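PDB 3MC9: Alr2269 protein from Nostoc sp., which probably helps insert beta-barrel proteins into the outer membrane, as an Omp85-type protein whose periplasmic POTRA domains are thought to handle incoming polypeptides. Local coordinates for residues Gly74-Glu79 and Phe132-Asn137; Ser65-Arg70 and Asn86-Gln91; Glu81-Asn86 and Phe109-Phe114; Ala203-Glu208 and Thr213-Glu218. One frame throughout, in Å; residues are numbered along the deposited sequence.

Interaction 1. Residues Gly74-Glu79 and Phe132-Asn137; sequences GQLTPE and FIVQPN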
# COMPACT_ATOMS: atom_id res chain seq x y z
N GLY A 74 -8.67 -8.92 -12.49
CA GLY A 74 -7.84 -8.46 -13.60
C GLY A 74 -6.68 -9.41 -13.85
O GLY A 74 -6.77 -10.60 -13.55
N GLN A 75 -5.60 -8.87 -14.41
CA GLN A 75 -4.37 -9.63 -14.61
C GLN A 75 -3.30 -9.14 -13.68
O GLN A 75 -3.32 -8.00 -13.23
CB GLN A 75 -3.83 -9.48 -16.03
CG GLN A 75 -4.44 -10.40 -17.04
CD GLN A 75 -5.42 -9.68 -17.90
OE1 GLN A 75 -5.10 -9.29 -19.02
NE2 GLN A 75 -6.62 -9.45 -17.37
N LEU A 76 -2.34 -10.02 -13.40
CA LEU A 76 -1.17 -9.66 -12.64
C LEU A 76 -0.00 -9.54 -13.60
O LEU A 76 0.37 -10.51 -14.26
CB LEU A 76 -0.86 -10.71 -11.57
CG LEU A 76 0.19 -10.28 -10.54
CD1 LEU A 76 -0.22 -8.97 -9.87
CD2 LEU A 76 0.41 -11.37 -9.50
N THR A 77 0.55 -8.34 -13.68
CA THR A 77 1.77 -8.10 -14.42
C THR A 77 2.90 -8.99 -13.87
O THR A 77 2.96 -9.26 -12.67
CB THR A 77 2.17 -6.59 -14.38
OG1 THR A 77 3.58 -6.43 -14.52
CG2 THR A 77 1.76 -5.94 -13.07
N PRO A 78 3.79 -9.48 -14.75
CA PRO A 78 4.95 -10.23 -14.27
C PRO A 78 5.88 -9.38 -13.39
O PRO A 78 6.54 -9.93 -12.50
CB PRO A 78 5.67 -10.65 -15.56
CG PRO A 78 5.00 -9.93 -16.67
CD PRO A 78 3.63 -9.60 -16.21
N GLU A 79 5.92 -8.08 -13.64
CA GLU A 79 6.71 -7.17 -12.82
C GLU A 79 6.16 -7.11 -11.40
O GLU A 79 6.93 -7.05 -10.44
CB GLU A 79 6.74 -5.75 -13.43
CG GLU A 79 7.61 -5.61 -14.71
CD GLU A 79 6.95 -6.16 -15.98
OE1 GLU A 79 5.71 -6.32 -16.03
OE2 GLU A 79 7.69 -6.43 -16.96
N PHE A 132 -0.89 -16.44 -2.55
CA PHE A 132 -0.90 -15.03 -2.16
C PHE A 132 -1.76 -14.35 -3.19
O PHE A 132 -1.41 -14.33 -4.38
CB PHE A 132 0.50 -14.45 -2.11
CG PHE A 132 1.34 -14.98 -0.98
CD1 PHE A 132 1.12 -14.56 0.33
CD2 PHE A 132 2.32 -15.94 -1.22
CE1 PHE A 132 1.87 -15.07 1.38
CE2 PHE A 132 3.07 -16.45 -0.18
CZ PHE A 132 2.85 -16.03 1.13
N ILE A 133 -2.89 -13.82 -2.75
CA ILE A 133 -3.84 -13.17 -3.64
C ILE A 133 -3.74 -11.68 -3.39
O ILE A 133 -3.94 -11.20 -2.28
CB ILE A 133 -5.27 -13.72 -3.44
CG1 ILE A 133 -5.28 -15.22 -3.71
CG2 ILE A 133 -6.26 -12.99 -4.37
CD1 ILE A 133 -6.25 -16.00 -2.87
N VAL A 134 -3.38 -10.95 -4.44
CA VAL A 134 -3.05 -9.55 -4.30
C VAL A 134 -3.88 -8.73 -5.27
O VAL A 134 -4.22 -9.20 -6.36
CB VAL A 134 -1.55 -9.31 -4.53
CG1 VAL A 134 -0.71 -10.21 -3.60
CG2 VAL A 134 -1.17 -9.55 -5.99
N GLN A 135 -4.21 -7.51 -4.87
CA GLN A 135 -4.98 -6.58 -5.69
C GLN A 135 -4.10 -5.38 -5.93
O GLN A 135 -3.87 -4.59 -5.02
CB GLN A 135 -6.27 -6.18 -4.98
CG GLN A 135 -7.21 -5.28 -5.80
CD GLN A 135 -7.39 -5.73 -7.25
OE1 GLN A 135 -7.03 -5.00 -8.17
NE2 GLN A 135 -7.96 -6.91 -7.46
N PRO A 136 -3.55 -5.27 -7.15
CA PRO A 136 -2.71 -4.11 -7.44
C PRO A 136 -3.46 -2.80 -7.22
O PRO A 136 -4.67 -2.72 -7.45
CB PRO A 136 -2.35 -4.28 -8.93
CG PRO A 136 -2.57 -5.72 -9.21
CD PRO A 136 -3.63 -6.20 -8.29
N ASN A 137 -2.74 -1.78 -6.77
CA ASN A 137 -3.31 -0.43 -6.66
C ASN A 137 -3.75 0.05 -8.03
O ASN A 137 -3.17 -0.36 -9.04
CB ASN A 137 -2.27 0.55 -6.12
CG ASN A 137 -2.08 0.47 -4.61
OD1 ASN A 137 -3.03 0.25 -3.86
ND2 ASN A 137 -0.85 0.68 -4.17
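Leu76 meets Val134 and Pro136 through one methyl group, CD1, which lies 4.0 Å from Val134 CG2 and 4.1 Å from Pro136 CG. The contact belongs to the first POTRA domain of the chain, a beta-alpha-alpha-beta-beta fold. It joins the turn between strand 62-71 and helix 78-87 to the end of strand 127-136, and apolar side chains alone make it. Leucine fits because its fork lets a single methyl rest against two neighbours at once. With CG anti to the backbone N (chi1 -169°), the branch swings toward the strand. It meets the valine nearly at a right angle and comes to the proline ring at a slant, nearest CG. Val134 and Pro136, two residues apart, both offer apolar groups to it; the beta-branched valine suits an extended strand, and the proline, lacking an N-H, stands at the last position of the strand.

Around this first shell, Leu76 also packs on Val69 and Pro71 of strand 62-71. Val134 is fixed by backbone hydrogen bonds to Arg70 and Gln72, while its side chain rests against Ile108 and Phe114, which tie it to the domain interior. Beyond Leu76 the chain soon enters helix 78-87, with Thr77 at the N-cap, and Pro78 takes up the first turn, where a missing N-H costs the helix no internal bond. There the Thr77 OG1 hydroxyl donates to Glu79 OE1 at 2.6 Å, and OE1 accepts with the lone pair that points away from the other carboxylate oxygen.

Interaction 2. Residues Ser65-Arg70 and Asn86-Gln91; sequences SEVLVR and NVIRTQ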
# COMPACT_ATOMS: atom_id res chain seq x y z
N SER A 65 4.33 -27.05 -0.38
CA SER A 65 4.59 -27.70 -1.68
C SER A 65 4.67 -26.74 -2.86
O SER A 65 5.34 -27.03 -3.86
CB SER A 65 3.53 -28.76 -2.01
OG SER A 65 2.23 -28.19 -2.07
N GLU A 66 3.96 -25.62 -2.75
CA GLU A 66 3.76 -24.70 -3.88
C GLU A 66 3.35 -23.31 -3.41
O GLU A 66 2.57 -23.17 -2.49
CB GLU A 66 2.69 -25.26 -4.82
CG GLU A 66 3.02 -25.08 -6.29
CD GLU A 66 1.94 -25.60 -7.24
OE1 GLU A 66 1.19 -26.54 -6.87
OE2 GLU A 66 1.86 -25.09 -8.38
N VAL A 67 3.93 -22.29 -4.04
CA VAL A 67 3.52 -20.91 -3.80
C VAL A 67 3.00 -20.35 -5.10
O VAL A 67 3.69 -20.40 -6.12
CB VAL A 67 4.67 -20.02 -3.28
CG1 VAL A 67 4.20 -18.55 -3.15
CG2 VAL A 67 5.15 -20.53 -1.93
N LEU A 68 1.78 -19.85 -5.06
CA LEU A 68 1.17 -19.20 -6.22
C LEU A 68 0.92 -17.73 -5.85
O LEU A 68 0.50 -17.42 -4.72
CB LEU A 68 -0.15 -19.89 -6.62
CG LEU A 68 -0.17 -21.41 -6.83
CD1 LEU A 68 -1.55 -21.90 -7.38
CD2 LEU A 68 0.93 -21.85 -7.76
N VAL A 69 1.23 -16.83 -6.77
CA VAL A 69 0.93 -15.41 -6.59
C VAL A 69 -0.13 -15.08 -7.61
O VAL A 69 0.10 -15.28 -8.80
CB VAL A 69 2.16 -14.54 -6.83
CG1 VAL A 69 1.78 -13.07 -6.80
CG2 VAL A 69 3.24 -14.85 -5.79
N ARG A 70 -1.29 -14.59 -7.17
CA ARG A 70 -2.44 -14.41 -8.06
C ARG A 70 -3.09 -13.03 -7.89
O ARG A 70 -3.16 -12.53 -6.78
CB ARG A 70 -3.51 -15.48 -7.81
CG ARG A 70 -3.12 -16.90 -8.16
CD ARG A 70 -2.87 -17.06 -9.66
NE ARG A 70 -2.51 -18.43 -10.02
CZ ARG A 70 -1.27 -18.88 -10.24
NH1 ARG A 70 -1.08 -20.16 -10.56
NH2 ARG A 70 -0.21 -18.07 -10.16
N ASN A 86 9.92 -11.35 -4.50
CA ASN A 86 11.05 -10.68 -3.87
C ASN A 86 10.99 -10.50 -2.35
O ASN A 86 12.02 -10.38 -1.71
CB ASN A 86 11.24 -9.27 -4.46
CG ASN A 86 11.85 -9.28 -5.84
OD1 ASN A 86 12.25 -10.32 -6.38
ND2 ASN A 86 11.92 -8.11 -6.44
N VAL A 87 9.80 -10.42 -1.77
CA VAL A 87 9.69 -10.04 -0.35
C VAL A 87 9.13 -11.11 0.57
O VAL A 87 9.25 -10.99 1.80
CB VAL A 87 8.87 -8.75 -0.19
CG1 VAL A 87 9.53 -7.61 -0.95
CG2 VAL A 87 7.43 -8.96 -0.65
N ILE A 88 8.50 -12.14 0.00
CA ILE A 88 7.99 -13.25 0.80
C ILE A 88 9.12 -14.23 1.09
O ILE A 88 10.04 -14.39 0.29
CB ILE A 88 6.78 -13.94 0.12
CG1 ILE A 88 7.16 -14.64 -1.18
CG2 ILE A 88 5.67 -12.93 -0.14
CD1 ILE A 88 6.04 -15.53 -1.75
N ARG A 89 9.07 -14.85 2.26
CA ARG A 89 10.00 -15.92 2.58
C ARG A 89 9.36 -17.28 2.34
O ARG A 89 10.05 -18.23 2.03
CB ARG A 89 10.42 -15.86 4.04
CG ARG A 89 11.49 -14.84 4.39
CD ARG A 89 11.81 -14.96 5.90
NE ARG A 89 12.88 -15.91 6.22
CZ ARG A 89 13.12 -16.41 7.43
NH1 ARG A 89 12.35 -16.08 8.47
NH2 ARG A 89 14.13 -17.25 7.62
N THR A 90 8.05 -17.39 2.52
CA THR A 90 7.37 -18.66 2.27
C THR A 90 7.72 -19.18 0.87
O THR A 90 7.68 -18.45 -0.12
CB THR A 90 5.86 -18.55 2.50
OG1 THR A 90 5.62 -18.33 3.90
CG2 THR A 90 5.14 -19.81 2.05
N GLN A 91 8.11 -20.45 0.79
CA GLN A 91 8.64 -20.96 -0.48
C GLN A 91 8.44 -22.46 -0.58
O GLN A 91 8.33 -23.15 0.44
CB GLN A 91 10.12 -20.54 -0.68
CG GLN A 91 11.16 -21.59 -0.38
CD GLN A 91 12.61 -21.12 -0.61
OE1 GLN A 91 13.08 -20.19 0.03
NE2 GLN A 91 13.32 -21.81 -1.49
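Val67 carries this contact with both of its methyls. Val67 CG1, anti to the backbone N (chi1 175°), meets Ile88 CD1 tip to tip at 3.8 Å. Val67 CG2 turns to the backbone beyond: it lies 3.7 Å from Thr90 O and 3.8 Å from Gln91 CA, with Thr90 CG2 close by at 4.0 Å. Short, beta-branched Val67 suits a place where the backbones come close, its CA 6.1 Å from Gln91 CA, and the long unbranched arm of Ile88 spans the wider gap. Thr90 puts its methyl toward the valine and its OG1 into hydrogen bonds with Asp104 and Thr96, an amphipathic use of the residue. In the POTRA fold this is where the segment following helix 78-87 is laid against the helix-covered face of strand 62-71; Phe132 of the neighbouring strand touches both Val67 and Ile88. Next, Leu68 points to the other face. Val69 returns to the helix side and packs on Glu81, Val84 and Tyr85. Arg70 folds back along the strand, its guanidinium centred beneath Leu68 CB, 3.8 Å from the plane. Its NH2 donates to Val69 O at 3.1 Å, approaching from above the carbonyl plane rather than along a lone pair.

Interaction 3. Residues Glu81-Asn86 and Phe109-Phe114; sequences ETQVYN and FGTGFF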
# COMPACT_ATOMS: atom_id res chain seq x y z
N GLU A 81 4.21 -9.54 -9.98
CA GLU A 81 4.39 -10.89 -9.44
C GLU A 81 5.80 -11.02 -8.83
O GLU A 81 5.97 -11.57 -7.73
CB GLU A 81 4.19 -11.93 -10.55
CG GLU A 81 3.82 -13.30 -10.02
CD GLU A 81 3.89 -14.39 -11.09
OE1 GLU A 81 3.61 -14.10 -12.27
OE2 GLU A 81 4.20 -15.53 -10.74
N THR A 82 6.78 -10.52 -9.56
CA THR A 82 8.17 -10.49 -9.11
C THR A 82 8.32 -9.72 -7.81
O THR A 82 9.08 -10.12 -6.93
CB THR A 82 9.06 -9.87 -10.19
OG1 THR A 82 8.92 -10.62 -11.40
CG2 THR A 82 10.53 -9.85 -9.76
N GLN A 83 7.62 -8.60 -7.71
CA GLN A 83 7.61 -7.79 -6.48
C GLN A 83 7.20 -8.64 -5.29
O GLN A 83 7.83 -8.60 -4.25
CB GLN A 83 6.64 -6.61 -6.60
CG GLN A 83 7.15 -5.47 -7.45
CD GLN A 83 8.25 -4.68 -6.77
OE1 GLN A 83 9.22 -4.29 -7.40
NE2 GLN A 83 8.11 -4.48 -5.47
N VAL A 84 6.12 -9.41 -5.45
CA VAL A 84 5.66 -10.32 -4.40
C VAL A 84 6.74 -11.36 -4.06
O VAL A 84 7.11 -11.52 -2.89
CB VAL A 84 4.33 -11.01 -4.79
CG1 VAL A 84 3.94 -12.08 -3.78
CG2 VAL A 84 3.22 -9.98 -4.94
N TYR A 85 7.28 -12.03 -5.08
CA TYR A 85 8.26 -13.11 -4.86
C TYR A 85 9.52 -12.58 -4.16
O TYR A 85 10.07 -13.25 -3.30
CB TYR A 85 8.61 -13.87 -6.15
CG TYR A 85 7.60 -14.97 -6.51
CD1 TYR A 85 7.48 -16.11 -5.73
CD2 TYR A 85 6.79 -14.86 -7.64
CE1 TYR A 85 6.56 -17.11 -6.05
CE2 TYR A 85 5.87 -15.86 -7.96
CZ TYR A 85 5.76 -16.98 -7.17
OH TYR A 85 4.84 -17.96 -7.49
N ASN A 86 9.92 -11.35 -4.50
CA ASN A 86 11.05 -10.68 -3.87
C ASN A 86 10.99 -10.50 -2.35
O ASN A 86 12.02 -10.38 -1.71
CB ASN A 86 11.24 -9.27 -4.46
CG ASN A 86 11.85 -9.28 -5.84
OD1 ASN A 86 12.25 -10.32 -6.38
ND2 ASN A 86 11.92 -8.11 -6.44
N PHE A 109 2.48 -5.79 1.41
CA PHE A 109 1.91 -4.46 1.56
C PHE A 109 3.03 -3.43 1.57
O PHE A 109 2.89 -2.36 0.99
CB PHE A 109 1.14 -4.32 2.87
CG PHE A 109 -0.31 -4.61 2.75
CD1 PHE A 109 -1.12 -3.82 1.94
CD2 PHE A 109 -0.90 -5.62 3.50
CE1 PHE A 109 -2.50 -4.09 1.83
CE2 PHE A 109 -2.29 -5.88 3.42
CZ PHE A 109 -3.08 -5.12 2.57
N GLY A 110 4.13 -3.79 2.25
CA GLY A 110 5.29 -2.94 2.39
C GLY A 110 5.85 -2.46 1.07
O GLY A 110 6.35 -1.37 0.99
N THR A 111 5.76 -3.27 0.02
CA THR A 111 6.19 -2.83 -1.30
C THR A 111 5.41 -1.59 -1.77
O THR A 111 5.90 -0.84 -2.59
CB THR A 111 5.99 -3.92 -2.37
OG1 THR A 111 4.58 -4.11 -2.62
CG2 THR A 111 6.66 -5.22 -1.94
N GLY A 112 4.19 -1.41 -1.27
CA GLY A 112 3.40 -0.23 -1.59
C GLY A 112 2.54 -0.32 -2.84
O GLY A 112 1.77 0.60 -3.10
N PHE A 113 2.64 -1.40 -3.61
CA PHE A 113 1.90 -1.47 -4.87
C PHE A 113 0.48 -2.04 -4.76
O PHE A 113 -0.27 -2.00 -5.75
CB PHE A 113 2.66 -2.27 -5.92
CG PHE A 113 3.94 -1.64 -6.37
CD1 PHE A 113 3.91 -0.52 -7.18
CD2 PHE A 113 5.16 -2.18 -6.02
CE1 PHE A 113 5.10 0.07 -7.62
CE2 PHE A 113 6.34 -1.61 -6.45
CZ PHE A 113 6.32 -0.49 -7.25
N PHE A 114 0.07 -2.54 -3.59
CA PHE A 114 -1.20 -3.27 -3.47
C PHE A 114 -2.17 -2.70 -2.47
O PHE A 114 -1.76 -2.25 -1.40
CB PHE A 114 -0.92 -4.72 -3.08
CG PHE A 114 0.11 -5.35 -3.93
CD1 PHE A 114 -0.23 -5.88 -5.16
CD2 PHE A 114 1.43 -5.38 -3.52
CE1 PHE A 114 0.74 -6.45 -5.97
CE2 PHE A 114 2.38 -5.95 -4.30
CZ PHE A 114 2.05 -6.49 -5.54
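Gln83 and Thr111 are the residues whose CA atoms come nearest, 7.3 Å apart, between helix 78-87 and the segment in which helix 98-110 gives way to a turn. Gln83 spans the gap with its amide: NE2 sits 3.5 Å from Phe113 CE2, at the ring edge and near the ring plane, and the amide and ring planes are turned 71° apart. A bend at chi2 (-72°) brings the amide round to the ring, while Gln83 NE2 also touches Thr111 CB at 3.8 Å. Glutamine suits this partly exposed place because its arm is long enough to carry the amide to the ring edge, Gln83 CG following 4.1 Å from Phe113 CE2.

Deeper in, Val84 CG2 meets Phe114 CZ at 3.7 Å, the two side chains lying aslant. Both also touch Ile108, which places the pair in the core of the first POTRA domain, where the two helices cover one face of the sheet and the chain turns from the second helix into strand 114-124. Gly112 suits that turn, with a positive phi of 88°, at backbone angles where a CB would strike the preceding carbonyl; its N is bonded to Phe109 O. Thr111 OG1 has its main hydrogen bond to Ile108 O and receives a weak one, 3.5 Å long, from Phe113 N. Consecutive aromatics then divide the work: Phe114 points inward, with Phe113 CB 4.0 Å above one face of its ring toward the rim, whereas Phe113 packs also on Ile173 and Asn175, which belong to the following POTRA domain.

Interaction 4. Residues Ala203-Glu208 and Thr213-Glu218; sequences APQVSE and TLQVAE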
# COMPACT_ATOMS: atom_id res chain seq x y z
N ALA A 203 -5.53 6.92 7.45
CA ALA A 203 -4.74 6.49 6.29
C ALA A 203 -5.28 7.13 5.00
O ALA A 203 -6.45 7.55 4.95
CB ALA A 203 -4.75 4.99 6.19
N PRO A 204 -4.44 7.21 3.95
CA PRO A 204 -4.94 7.71 2.65
C PRO A 204 -6.11 6.86 2.12
O PRO A 204 -6.02 5.63 2.12
CB PRO A 204 -3.73 7.58 1.72
CG PRO A 204 -2.54 7.38 2.58
CD PRO A 204 -3.02 6.82 3.89
N GLN A 205 -7.20 7.51 1.71
CA GLN A 205 -8.33 6.78 1.10
C GLN A 205 -8.26 6.82 -0.43
O GLN A 205 -8.26 7.89 -1.06
CB GLN A 205 -9.70 7.22 1.66
CG GLN A 205 -9.98 8.71 1.67
CD GLN A 205 -10.41 9.26 3.04
OE1 GLN A 205 -11.22 8.65 3.74
NE2 GLN A 205 -9.88 10.42 3.41
N VAL A 206 -8.19 5.62 -1.01
CA VAL A 206 -7.97 5.43 -2.44
C VAL A 206 -9.23 4.93 -3.13
O VAL A 206 -9.82 3.93 -2.72
CB VAL A 206 -6.86 4.41 -2.72
CG1 VAL A 206 -6.48 4.42 -4.20
CG2 VAL A 206 -5.64 4.69 -1.86
N SER A 207 -9.63 5.63 -4.18
CA SER A 207 -10.75 5.19 -5.02
C SER A 207 -10.28 4.21 -6.07
O SER A 207 -9.13 4.29 -6.52
CB SER A 207 -11.40 6.38 -5.72
OG SER A 207 -12.40 6.95 -4.92
N GLU A 208 -11.18 3.34 -6.51
CA GLU A 208 -10.94 2.48 -7.68
C GLU A 208 -10.59 3.31 -8.92
O GLU A 208 -9.87 2.82 -9.79
CB GLU A 208 -12.15 1.58 -7.98
CG GLU A 208 -12.13 0.24 -7.25
CD GLU A 208 -13.11 -0.79 -7.85
OE1 GLU A 208 -13.13 -0.96 -9.09
OE2 GLU A 208 -13.85 -1.43 -7.09
N THR A 213 -7.65 10.60 -1.43
CA THR A 213 -8.06 11.69 -0.57
C THR A 213 -7.26 11.61 0.74
O THR A 213 -7.32 10.60 1.45
CB THR A 213 -9.56 11.62 -0.26
OG1 THR A 213 -10.29 11.52 -1.49
CG2 THR A 213 -10.01 12.85 0.53
N LEU A 214 -6.52 12.68 1.03
CA LEU A 214 -5.78 12.82 2.29
C LEU A 214 -6.52 13.77 3.22
O LEU A 214 -6.65 14.97 2.94
CB LEU A 214 -4.38 13.36 2.04
CG LEU A 214 -3.49 12.60 1.06
CD1 LEU A 214 -2.17 13.37 0.85
CD2 LEU A 214 -3.26 11.19 1.61
N GLN A 215 -7.02 13.23 4.31
CA GLN A 215 -7.69 13.99 5.34
C GLN A 215 -6.58 14.52 6.24
O GLN A 215 -5.77 13.73 6.71
CB GLN A 215 -8.58 13.02 6.10
CG GLN A 215 -9.72 13.64 6.85
CD GLN A 215 -10.82 12.60 7.11
OE1 GLN A 215 -10.69 11.73 7.97
NE2 GLN A 215 -11.90 12.68 6.33
N VAL A 216 -6.55 15.84 6.46
CA VAL A 216 -5.51 16.51 7.25
C VAL A 216 -6.13 17.36 8.35
O VAL A 216 -7.05 18.14 8.10
CB VAL A 216 -4.62 17.43 6.37
CG1 VAL A 216 -3.51 18.04 7.20
CG2 VAL A 216 -4.03 16.66 5.22
N ALA A 217 -5.63 17.20 9.58
CA ALA A 217 -5.93 18.10 10.68
C ALA A 217 -4.88 19.18 10.58
O ALA A 217 -3.77 19.00 11.00
CB ALA A 217 -5.84 17.38 12.03
N GLU A 218 -5.23 20.29 9.96
CA GLU A 218 -4.26 21.32 9.63
C GLU A 218 -3.87 22.15 10.82
O GLU A 218 -2.75 22.63 10.90
CB GLU A 218 -4.85 22.25 8.54
CG GLU A 218 -5.18 21.50 7.27
CD GLU A 218 -5.51 22.39 6.10
OE1 GLU A 218 -6.16 23.43 6.31
OE2 GLU A 218 -5.15 22.02 4.97
O HOH W 1 -6.50 10.59 5.35
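Gln205 and Thr213 form an antiparallel hydrogen-bonded pair in the beta hairpin of strands 199-206 and 211-217, part of the second POTRA domain. Two backbone bonds close the pair: Thr213 N to Gln205 O at 2.8 Å, and Gln205 N to Thr213 O at 3.1 Å. The tightly packed side lies next to them, where Pro204 CB meets Leu214 CD2 at 3.6 Å. Proline and leucine are apt here, since helix 176-192 covers them: Leu179 touches the proline and Ile183 the leucine.

The other face is the solvent side, and polar side chains occupy it. Gln205 puts CG between its backbone N and carbonyl carbon (chi1 51°) and bends at chi2, laying its chain across Thr213, with CG 3.5 Å from Thr213 CB. Beta-branched Thr213 suits the strand and offers that carbon as a footing. The amide reaches past it, and NE2 also comes near Gln215 CB.

The looser part lies next to the pair, where strand 199-206 is interrupted: a water bridges the strands, accepting from Gln215 N at 2.9 Å and hydrogen-bonded to Ala203 O, and direct pairing resumes between Gln215 and Val201. Thr213 O, by contrast, is gripped twice by one residue, for Gln205 NE2 donates to it at 3.2 Å from the face of the carbonyl plane opposite the backbone N, 63° out of that plane.

Overall arrangement
From the N terminus, strand 62-71 comes first, and interaction 2 closes a short loop by bringing 86-91 back onto it. Interaction 1 opens within that loop, at 74-79, and closes only at 132-137, so the two cross; Phe132 and Leu68 join them through the sheet. Interaction 3 lies wholly within the span of interaction 1 and also crosses interaction 2, sharing Asn86; Tyr85 OH is bonded to Val67 O. Helix 78-87 thus links all three, tying sheet, helices and turns of the first POTRA domain together. Interaction 4 follows in series as a local hairpin of the second domain, its centre about 22 Å from that of interaction 3.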